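Local structure of P450 epoxidase (Sorangium cellulosum, 1Q5D) at residues A[159-164]-A[223-228]. The protein is a bacterial cytochrome P450, a mostly helical protein that holds a heme (iron protoporphyrin IX) in its interior. Residues are numbered along the deposited sequence; the frame is centred on the assembly and turned at random.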
loop_
_atom_site.group_PDB
_atom_site.type_symbol
_atom_site.label_atom_id
_atom_site.label_comp_id
_atom_site.label_asym_id
_atom_site.label_seq_id
_atom_site.Cartn_x
_atom_site.Cartn_y
_atom_site.Cartn_z
ATOM N N SER A 159 -0.996 -15.312 -0.979
ATOM C CA SER A 159 -1.128 -16.700 -0.519
ATOM C C SER A 159 -0.538 -17.702 -1.510
ATOM O O SER A 159 0.014 -18.726 -1.113
ATOM C CB SER A 159 -2.584 -17.046 -0.270
ATOM O OG SER A 159 -2.978 -16.589 1.010
ATOM N N ALA A 160 -0.681 -17.414 -2.796
ATOM C CA ALA A 160 -0.041 -18.221 -3.831
ATOM C C ALA A 160 1.478 -18.139 -3.688
ATOM O O ALA A 160 2.175 -19.154 -3.772
ATOM C CB ALA A 160 -0.489 -17.759 -5.216
ATOM N N LEU A 161 2.001 -16.932 -3.450
ATOM C CA LEU A 161 3.441 -16.753 -3.275
ATOM C C LEU A 161 3.942 -17.491 -2.025
ATOM O O LEU A 161 5.084 -17.981 -1.980
ATOM C CB LEU A 161 3.770 -15.259 -3.189
ATOM C CG LEU A 161 5.199 -14.835 -2.833
ATOM C CD1 LEU A 161 6.146 -15.020 -4.024
ATOM C CD2 LEU A 161 5.226 -13.390 -2.343
ATOM N N LEU A 162 3.075 -17.559 -1.017
ATOM C CA LEU A 162 3.386 -18.203 0.252
ATOM C C LEU A 162 2.982 -19.686 0.262
ATOM O O LEU A 162 3.241 -20.390 1.235
ATOM C CB LEU A 162 2.643 -17.492 1.389
ATOM C CG LEU A 162 3.319 -16.408 2.235
ATOM C CD1 LEU A 162 4.565 -15.764 1.629
ATOM C CD2 LEU A 162 2.283 -15.354 2.687
ATOM N N LYS A 163 2.334 -20.128 -0.813
ATOM C CA LYS A 163 1.814 -21.484 -0.937
ATOM C C LYS A 163 0.866 -21.818 0.212
ATOM O O LYS A 163 0.994 -22.846 0.884
ATOM C CB LYS A 163 2.957 -22.498 -1.094
ATOM C CG LYS A 163 3.807 -22.215 -2.344
ATOM C CD LYS A 163 4.578 -23.446 -2.808
ATOM C CE LYS A 163 5.302 -23.185 -4.133
ATOM N NZ LYS A 163 6.280 -22.066 -4.036
ATOM N N VAL A 164 -0.089 -20.917 0.434
ATOM C CA VAL A 164 -1.151 -21.114 1.411
ATOM C C VAL A 164 -2.427 -21.422 0.636
ATOM O O VAL A 164 -2.696 -20.796 -0.373
ATOM C CB VAL A 164 -1.336 -19.845 2.285
ATOM C CG1 VAL A 164 -2.536 -19.968 3.211
ATOM C CG2 VAL A 164 -0.092 -19.560 3.075
ATOM N N ASN A 223 12.305 -23.892 -4.564
ATOM C CA ASN A 223 11.955 -22.597 -5.163
ATOM C C ASN A 223 10.786 -21.972 -4.423
ATOM O O ASN A 223 9.747 -21.677 -5.014
ATOM C CB ASN A 223 11.604 -22.735 -6.652
ATOM C CG ASN A 223 12.617 -23.565 -7.424
ATOM O OD1 ASN A 223 13.820 -23.294 -7.391
ATOM N ND2 ASN A 223 12.133 -24.594 -8.119
ATOM N N ASP A 224 10.959 -21.787 -3.120
ATOM C CA ASP A 224 9.854 -21.379 -2.266
ATOM C C ASP A 224 10.321 -20.292 -1.322
ATOM O O ASP A 224 11.349 -20.436 -0.665
ATOM C CB ASP A 224 9.335 -22.595 -1.493
ATOM C CG ASP A 224 8.183 -22.251 -0.573
ATOM O OD1 ASP A 224 7.115 -21.868 -1.085
ATOM O OD2 ASP A 224 8.258 -22.334 0.664
ATOM N N VAL A 225 9.583 -19.188 -1.265
ATOM C CA VAL A 225 10.029 -18.019 -0.512
ATOM C C VAL A 225 10.119 -18.321 0.970
ATOM O O VAL A 225 11.152 -18.068 1.616
ATOM C CB VAL A 225 9.073 -16.802 -0.694
ATOM C CG1 VAL A 225 9.475 -15.665 0.244
ATOM C CG2 VAL A 225 9.072 -16.341 -2.121
ATOM N N LEU A 226 9.034 -18.863 1.513
ATOM C CA LEU A 226 9.001 -19.220 2.939
ATOM C C LEU A 226 10.082 -20.230 3.313
ATOM O O LEU A 226 10.799 -20.047 4.301
ATOM C CB LEU A 226 7.623 -19.737 3.347
ATOM C CG LEU A 226 6.526 -18.692 3.559
ATOM C CD1 LEU A 226 5.293 -19.357 4.173
ATOM C CD2 LEU A 226 7.007 -17.517 4.449
ATOM N N THR A 227 10.209 -21.297 2.533
ATOM C CA THR A 227 11.280 -22.261 2.797
ATOM C C THR A 227 12.627 -21.551 2.834
ATOM O O THR A 227 13.458 -21.798 3.713
ATOM C CB THR A 227 11.302 -23.357 1.717
ATOM O OG1 THR A 227 10.135 -24.169 1.844
ATOM C CG2 THR A 227 12.455 -24.348 1.950
ATOM N N MET A 228 12.846 -20.669 1.862
ATOM C CA MET A 228 14.096 -19.913 1.796
ATOM C C MET A 228 14.318 -19.106 3.074
ATOM O O MET A 228 15.412 -19.129 3.656
ATOM C CB MET A 228 14.108 -18.994 0.563
ATOM C CG MET A 228 15.404 -18.208 0.398
ATOM S SD MET A 228 15.392 -16.675 1.362
ATOM C CE MET A 228 14.029 -15.794 0.511
HETATM O O HOH W 1 6.425 -19.791 0.005
HETATM O O HOH W 2 7.199 -19.079 -3.158
#
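Lys163 reaches across to Asp224 in a salt bridge, Lys163 NZ lying 3.1 Å from Asp224 OD1 and placed on that oxygen's anti lone pair. The lysine chain slides past the carboxylate in the opposite direction, and a bend at its end (chi4 60°) turns NZ to OD1. Lys163 CD lies 3.4 Å from Asp224 OD1. The other carboxylate oxygen caps the helix that starts at Val225: Thr227 N donates to Asp224 OD2 at 2.9 Å from above the carboxylate plane, while Thr227 OG1 arrives from the opposite face. Arg216 adds a salt bridge to OD2, and the two cationic partners would be expected to favour the ionised aspartate. Leu161 O, in the last turn of helix 154-161, is met by two waters. One water oxygen lies 2.7 Å from Leu161 O. It accepts from Val225 N and, weakly, from Lys163 NZ; the second accepts from Leu226 N. Two first-turn amides of one helix are thus linked through solvent to a last-turn carbonyl of the other, just before the Schellman motif at Lys163. Apolar contacts complete the join: Leu161 CD1 meets Val225 CG2 at 3.7 Å, and Leu162 CD1 lies 4.0 Å from Leu226 CG. Arg216 also donates to Leu162 O. The two helix ends meet where helix 195-218, through Arg216 and Leu213, and helix 241-255, through Val248, also make contact.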